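Sulfotransferase (Alicyclobacillus acidocaldarius subsp. acidocaldarius, PDB 3RNL) probably transfers sulfuryl groups as a sulfotransferase of the P-loop-related alpha/beta type, and binds magnesium ions in the crystal. Local coordinates at residues A[93-98]-A[155-160]; A[184-189]-A[196-201]. All coordinates share one frame; numbering follows the deposited sequence.

Overall arrangement
From the N terminus, the chain lays down most of its five-stranded parallel sheet before reaching 93-98, the loop that leaves strand 85-89 and leads into helix 99-106. It then builds strand 111-116 and the helices up to 147-152, and contact 1 closes this long excursion when 155-160 comes back against the loop. Contact 2 follows in series, with no nesting or crossing: strand 183-187, at one border of the sheet, turns through helix 188-193 and meets helix 195-206 after only a few residues. The two contact centres lie about 23 Å apart on opposite sides of the chain's centre. Contact 1 joins two loops; contact 2 packs helix 195-206 against the edge strand.

Contact 1. Residues A[93-98]-A[155-160]; sequences YLFYPG and YEPLWY
The ring of Y160 receives F95 at its edge, nearly in plane, with F95 CZ 3.7 Å from Y160 CD2, while CA of P157, three residues earlier in its own segment, lies over the centre of one face. The two aromatic planes are inclined at 66°, an oblique pairing. Likewise, one face of the Y96 ring has F95 CD2 above its centre, so the F95 ring touches both Y96 and Y160, which lie in different directions from it. This cluster joins two loops of the sulfotransferase alpha/beta fold, one following strand 85-89 and the other preceding helix 167-178, away from the magnesium sites. P157 starts a short 3-10 turn, which the backbone bond from Y160 N to P157 O helps to close. Its ring serves both aromatic neighbours: CB approaches F95 CE2 at 4.2 Å, and CG reaches the end of Y96. With CG anti to the backbone N (chi1 174°), F95 extends toward the 3-10 turn and Q170 of helix 167-178. An alanine here is likely to open a gap beside P157 CB and the Y160 edge, and to leave the Y96 face without the carbon above it. Polar linkage is indirect: one water bridges the hydroxyls, 2.7 Å from Y96 OH and 3.1 Å from Y160 OH. Beside that water link, Y96 OH also lies against the proline ring, 3.0 Å from P157 CG.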
loop_
_atom_site.group_PDB
_atom_site.type_symbol
_atom_site.label_atom_id
_atom_site.label_comp_id
_atom_site.label_asym_id
_atom_site.label_seq_id
_atom_site.Cartn_x
_atom_site.Cartn_y
_atom_site.Cartn_z
ATOM N N TYR A 93 -5.342 -2.267 0.978
ATOM C CA TYR A 93 -5.399 -3.347 1.967
ATOM C C TYR A 93 -4.937 -2.857 3.349
ATOM O O TYR A 93 -5.480 -3.258 4.373
ATOM C CB TYR A 93 -4.511 -4.498 1.505
ATOM C CG TYR A 93 -5.137 -5.482 0.538
ATOM C CD1 TYR A 93 -6.513 -5.571 0.378
ATOM C CD2 TYR A 93 -4.336 -6.369 -0.175
ATOM C CE1 TYR A 93 -7.082 -6.506 -0.486
ATOM C CE2 TYR A 93 -4.891 -7.305 -1.042
ATOM C CZ TYR A 93 -6.262 -7.371 -1.179
ATOM O OH TYR A 93 -6.806 -8.296 -2.027
ATOM N N LEU A 94 -3.938 -1.985 3.377
ATOM C CA LEU A 94 -3.407 -1.488 4.655
ATOM C C LEU A 94 -4.441 -0.594 5.347
ATOM O O LEU A 94 -4.617 -0.609 6.575
ATOM C CB LEU A 94 -2.117 -0.702 4.379
ATOM C CG LEU A 94 -1.460 -0.117 5.640
ATOM C CD1 LEU A 94 -1.037 -1.228 6.635
ATOM C CD2 LEU A 94 -0.254 0.762 5.268
ATOM N N PHE A 95 -5.167 0.164 4.535
ATOM C CA PHE A 95 -6.071 1.190 5.040
ATOM C C PHE A 95 -7.392 0.641 5.588
ATOM O O PHE A 95 -7.866 1.097 6.632
ATOM C CB PHE A 95 -6.361 2.202 3.921
ATOM C CG PHE A 95 -7.398 3.243 4.291
ATOM C CD1 PHE A 95 -7.077 4.282 5.151
ATOM C CD2 PHE A 95 -8.687 3.177 3.776
ATOM C CE1 PHE A 95 -8.026 5.251 5.489
ATOM C CE2 PHE A 95 -9.644 4.133 4.119
ATOM C CZ PHE A 95 -9.311 5.165 4.976
ATOM N N TYR A 96 -7.993 -0.321 4.900
ATOM C CA TYR A 96 -9.315 -0.809 5.317
ATOM C C TYR A 96 -9.158 -1.758 6.507
ATOM O O TYR A 96 -8.410 -2.735 6.436
ATOM C CB TYR A 96 -10.034 -1.481 4.142
ATOM C CG TYR A 96 -10.601 -0.448 3.187
ATOM C CD1 TYR A 96 -11.637 0.395 3.590
ATOM C CD2 TYR A 96 -10.080 -0.286 1.914
ATOM C CE1 TYR A 96 -12.150 1.362 2.728
ATOM C CE2 TYR A 96 -10.595 0.671 1.040
ATOM C CZ TYR A 96 -11.627 1.487 1.458
ATOM O OH TYR A 96 -12.141 2.452 0.605
ATOM N N PRO A 97 -9.829 -1.438 7.620
ATOM C CA PRO A 97 -9.460 -1.988 8.934
ATOM C C PRO A 97 -9.787 -3.459 9.154
ATOM O O PRO A 97 -9.223 -4.043 10.072
ATOM C CB PRO A 97 -10.230 -1.096 9.918
ATOM C CG PRO A 97 -11.432 -0.681 9.142
ATOM C CD PRO A 97 -10.940 -0.477 7.721
ATOM N N GLY A 98 -10.670 -4.043 8.348
ATOM C CA GLY A 98 -11.017 -5.440 8.532
ATOM C C GLY A 98 -10.216 -6.379 7.645
ATOM O O GLY A 98 -10.361 -7.610 7.728
ATOM N N TYR A 155 -15.995 9.293 -1.450
ATOM C CA TYR A 155 -14.972 9.261 -2.488
ATOM C C TYR A 155 -14.040 8.094 -2.195
ATOM O O TYR A 155 -13.977 7.606 -1.070
ATOM C CB TYR A 155 -14.140 10.546 -2.456
ATOM C CG TYR A 155 -14.731 11.731 -3.185
ATOM C CD1 TYR A 155 -13.914 12.574 -3.934
ATOM C CD2 TYR A 155 -16.092 12.012 -3.128
ATOM C CE1 TYR A 155 -14.433 13.680 -4.586
ATOM C CE2 TYR A 155 -16.621 13.111 -3.794
ATOM C CZ TYR A 155 -15.786 13.933 -4.525
ATOM O OH TYR A 155 -16.298 15.037 -5.186
ATOM N N GLU A 156 -13.305 7.641 -3.204
ATOM C CA GLU A 156 -12.314 6.594 -2.950
ATOM C C GLU A 156 -11.121 7.122 -2.137
ATOM O O GLU A 156 -10.889 8.337 -2.054
ATOM C CB GLU A 156 -11.857 5.957 -4.260
ATOM C CG GLU A 156 -10.926 6.816 -5.065
ATOM C CD GLU A 156 -9.748 6.006 -5.586
ATOM O OE1 GLU A 156 -9.554 5.990 -6.820
ATOM O OE2 GLU A 156 -9.032 5.390 -4.755
ATOM N N PRO A 157 -10.383 6.212 -1.486
ATOM C CA PRO A 157 -9.357 6.640 -0.520
ATOM C C PRO A 157 -8.157 7.354 -1.133
ATOM O O PRO A 157 -7.395 7.949 -0.375
ATOM C CB PRO A 157 -8.926 5.342 0.191
ATOM C CG PRO A 157 -9.910 4.309 -0.218
ATOM C CD PRO A 157 -10.575 4.751 -1.487
ATOM N N LEU A 158 -7.967 7.303 -2.451
ATOM C CA LEU A 158 -6.881 8.093 -3.045
ATOM C C LEU A 158 -7.034 9.563 -2.660
ATOM O O LEU A 158 -6.046 10.292 -2.527
ATOM C CB LEU A 158 -6.848 7.939 -4.570
ATOM C CG LEU A 158 -5.657 8.588 -5.300
ATOM C CD1 LEU A 158 -4.309 8.145 -4.706
ATOM C CD2 LEU A 158 -5.715 8.267 -6.790
ATOM N N TRP A 159 -8.278 9.988 -2.468
ATOM C CA TRP A 159 -8.549 11.365 -2.084
ATOM C C TRP A 159 -8.275 11.647 -0.605
ATOM O O TRP A 159 -8.309 12.817 -0.197
ATOM C CB TRP A 159 -10.008 11.737 -2.367
ATOM C CG TRP A 159 -10.469 11.606 -3.788
ATOM C CD1 TRP A 159 -11.019 10.493 -4.379
ATOM C CD2 TRP A 159 -10.511 12.645 -4.777
ATOM N NE1 TRP A 159 -11.371 10.773 -5.682
ATOM C CE2 TRP A 159 -11.067 12.083 -5.952
ATOM C CE3 TRP A 159 -10.122 13.986 -4.788
ATOM C CZ2 TRP A 159 -11.243 12.822 -7.124
ATOM C CZ3 TRP A 159 -10.306 14.729 -5.960
ATOM C CH2 TRP A 159 -10.853 14.141 -7.110
ATOM N N TYR A 160 -8.003 10.632 0.223
ATOM C CA TYR A 160 -7.971 10.992 1.633
ATOM C C TYR A 160 -6.504 11.187 1.969
ATOM O O TYR A 160 -5.826 10.282 2.475
ATOM C CB TYR A 160 -8.455 9.794 2.478
ATOM C CG TYR A 160 -9.841 9.221 2.193
ATOM C CD1 TYR A 160 -10.739 9.844 1.334
ATOM C CD2 TYR A 160 -10.240 8.039 2.808
ATOM C CE1 TYR A 160 -12.006 9.279 1.090
ATOM C CE2 TYR A 160 -11.481 7.478 2.575
ATOM C CZ TYR A 160 -12.356 8.092 1.716
ATOM O OH TYR A 160 -13.589 7.496 1.505
HETATM O O HOH W 1 -13.587 4.409 1.796
#

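Contact 2. Residues A[184-189]-A[196-201]; sequences KVILFE and VQVVRD
Apolar contact between I186 and V198 forms the buried part of this interface, where the edge strand 183-187 of the parallel sheet meets helix 195-206. The two branched side chains approach tip to tip, with I186 CG2 3.6 Å from V198 CG1 and I186 CD1 3.9 Å from the same methyl. V198 therefore places a single methyl against two branches of the isoleucine; its CG1 is anti to the backbone N (chi1 172°), which directs that methyl at the strand. L24 of helix 21-29 and C202 of helix 195-206 also touch I186, extending the hydrophobic layer between the sheet and the helices packed on it.

Toward the start of the strand, van der Waals contact involves the aliphatic part of K184. Its chain is extended until the bend at chi4, crosses D201 at about a right angle and brings CE to 3.9 Å from D201 CB. Further along helix 195-206, F205 also touches this lysine.

No hydrogen bond or salt bridge joins the segments; the polar bond near them lies within the helix. There Q197 NE2 donates to D201 OD1 at 3.0 Å, with an N-H...O angle of 154°. D201 OD1 lies almost in the plane of the Q197 amide, whereas the carboxylate is met from above its plane, 39° out. K184 NZ stands 4.7 Å from D201 OD2, too far for a salt bridge, and instead hydrogen-bonds to a glycerol that probably came from the crystallisation liquor.

Opposite charges this near probably favour each other electrostatically, but direct touch across the interface comes from carbon packing, while D201 accepts a hydrogen bond from Q197 of its own helix.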
loop_
_atom_site.group_PDB
_atom_site.type_symbol
_atom_site.label_atom_id
_atom_site.label_comp_id
_atom_site.label_asym_id
_atom_site.label_seq_id
_atom_site.Cartn_x
_atom_site.Cartn_y
_atom_site.Cartn_z
ATOM N N LYS A 184 6.741 -7.478 7.124
ATOM C CA LYS A 184 7.970 -6.726 6.887
ATOM C C LYS A 184 7.594 -5.337 6.421
ATOM O O LYS A 184 6.807 -5.191 5.486
ATOM C CB LYS A 184 8.835 -7.414 5.829
ATOM C CG LYS A 184 10.125 -6.643 5.514
ATOM C CD LYS A 184 11.000 -7.421 4.550
ATOM C CE LYS A 184 12.255 -6.634 4.167
ATOM N NZ LYS A 184 13.172 -6.503 5.337
ATOM N N VAL A 185 8.141 -4.322 7.086
ATOM C CA VAL A 185 7.837 -2.933 6.726
ATOM C C VAL A 185 9.066 -2.345 6.067
ATOM O O VAL A 185 10.159 -2.457 6.612
ATOM C CB VAL A 185 7.508 -2.118 7.986
ATOM C CG1 VAL A 185 7.295 -0.626 7.635
ATOM C CG2 VAL A 185 6.285 -2.700 8.672
ATOM N N ILE A 186 8.888 -1.743 4.895
ATOM C CA ILE A 186 9.989 -1.137 4.144
ATOM C C ILE A 186 9.740 0.351 4.037
ATOM O O ILE A 186 8.598 0.774 3.899
ATOM C CB ILE A 186 10.016 -1.667 2.707
ATOM C CG1 ILE A 186 10.170 -3.182 2.689
ATOM C CG2 ILE A 186 11.145 -1.027 1.906
ATOM C CD1 ILE A 186 9.786 -3.759 1.343
ATOM N N LEU A 187 10.801 1.148 4.123
ATOM C CA LEU A 187 10.664 2.593 3.913
ATOM C C LEU A 187 10.968 2.971 2.465
ATOM O O LEU A 187 11.946 2.517 1.872
ATOM C CB LEU A 187 11.587 3.372 4.849
ATOM C CG LEU A 187 11.402 3.060 6.331
ATOM C CD1 LEU A 187 12.318 3.946 7.174
ATOM C CD2 LEU A 187 9.924 3.233 6.744
ATOM N N PHE A 188 10.120 3.816 1.899
ATOM C CA PHE A 188 10.271 4.236 0.512
ATOM C C PHE A 188 11.657 4.827 0.246
ATOM O O PHE A 188 12.279 4.588 -0.798
ATOM C CB PHE A 188 9.187 5.264 0.188
ATOM C CG PHE A 188 9.370 5.933 -1.133
ATOM C CD1 PHE A 188 8.976 5.301 -2.300
ATOM C CD2 PHE A 188 9.952 7.181 -1.212
ATOM C CE1 PHE A 188 9.152 5.917 -3.527
ATOM C CE2 PHE A 188 10.131 7.806 -2.435
ATOM C CZ PHE A 188 9.730 7.172 -3.593
ATOM N N GLU A 189 12.144 5.597 1.201
ATOM C CA GLU A 189 13.420 6.280 1.045
ATOM C C GLU A 189 14.609 5.285 0.905
ATOM O O GLU A 189 15.547 5.509 0.119
ATOM C CB GLU A 189 13.576 7.282 2.202
ATOM C CG GLU A 189 12.449 8.388 2.266
ATOM C CD GLU A 189 11.060 7.966 2.875
ATOM O OE1 GLU A 189 10.933 6.893 3.536
ATOM O OE2 GLU A 189 10.077 8.758 2.701
ATOM N N VAL A 196 17.931 -2.688 -5.239
ATOM C CA VAL A 196 18.406 -4.068 -5.312
ATOM C C VAL A 196 18.515 -4.671 -3.912
ATOM O O VAL A 196 18.104 -5.808 -3.687
ATOM C CB VAL A 196 19.757 -4.192 -6.052
ATOM C CG1 VAL A 196 20.307 -5.599 -5.906
ATOM C CG2 VAL A 196 19.583 -3.830 -7.526
ATOM N N GLN A 197 19.053 -3.905 -2.968
ATOM C CA GLN A 197 19.207 -4.417 -1.607
ATOM C C GLN A 197 17.846 -4.690 -0.983
ATOM O O GLN A 197 17.633 -5.717 -0.327
ATOM C CB GLN A 197 19.977 -3.429 -0.731
ATOM C CG GLN A 197 20.222 -3.953 0.677
ATOM C CD GLN A 197 21.103 -5.186 0.669
ATOM O OE1 GLN A 197 22.229 -5.145 0.182
ATOM N NE2 GLN A 197 20.582 -6.296 1.178
ATOM N N VAL A 198 16.920 -3.755 -1.168
ATOM C CA VAL A 198 15.589 -3.926 -0.594
ATOM C C VAL A 198 14.879 -5.126 -1.214
ATOM O O VAL A 198 14.266 -5.926 -0.514
ATOM C CB VAL A 198 14.729 -2.654 -0.736
ATOM C CG1 VAL A 198 13.282 -2.932 -0.293
ATOM C CG2 VAL A 198 15.334 -1.521 0.081
ATOM N N VAL A 199 14.965 -5.273 -2.531
ATOM C CA VAL A 199 14.381 -6.447 -3.171
ATOM C C VAL A 199 14.991 -7.750 -2.641
ATOM O O VAL A 199 14.281 -8.715 -2.374
ATOM C CB VAL A 199 14.534 -6.370 -4.698
ATOM C CG1 VAL A 199 14.226 -7.717 -5.338
ATOM C CG2 VAL A 199 13.613 -5.262 -5.239
ATOM N N ARG A 200 16.314 -7.783 -2.492
ATOM C CA ARG A 200 16.954 -8.977 -1.942
ATOM C C ARG A 200 16.520 -9.268 -0.500
ATOM O O ARG A 200 16.379 -10.429 -0.119
ATOM C CB ARG A 200 18.477 -8.856 -2.020
ATOM C CG ARG A 200 18.996 -9.015 -3.427
ATOM C CD ARG A 200 20.470 -8.633 -3.491
ATOM N NE ARG A 200 21.104 -9.138 -4.697
ATOM C CZ ARG A 200 22.371 -8.901 -5.020
ATOM N NH1 ARG A 200 23.128 -8.150 -4.231
ATOM N NH2 ARG A 200 22.881 -9.414 -6.133
ATOM N N ASP A 201 16.334 -8.219 0.299
ATOM C CA ASP A 201 15.801 -8.380 1.659
ATOM C C ASP A 201 14.407 -9.012 1.606
ATOM O O ASP A 201 14.069 -9.878 2.428
ATOM C CB ASP A 201 15.691 -7.031 2.381
ATOM C CG ASP A 201 17.040 -6.399 2.690
ATOM O OD1 ASP A 201 18.076 -7.099 2.650
ATOM O OD2 ASP A 201 17.057 -5.176 2.988
#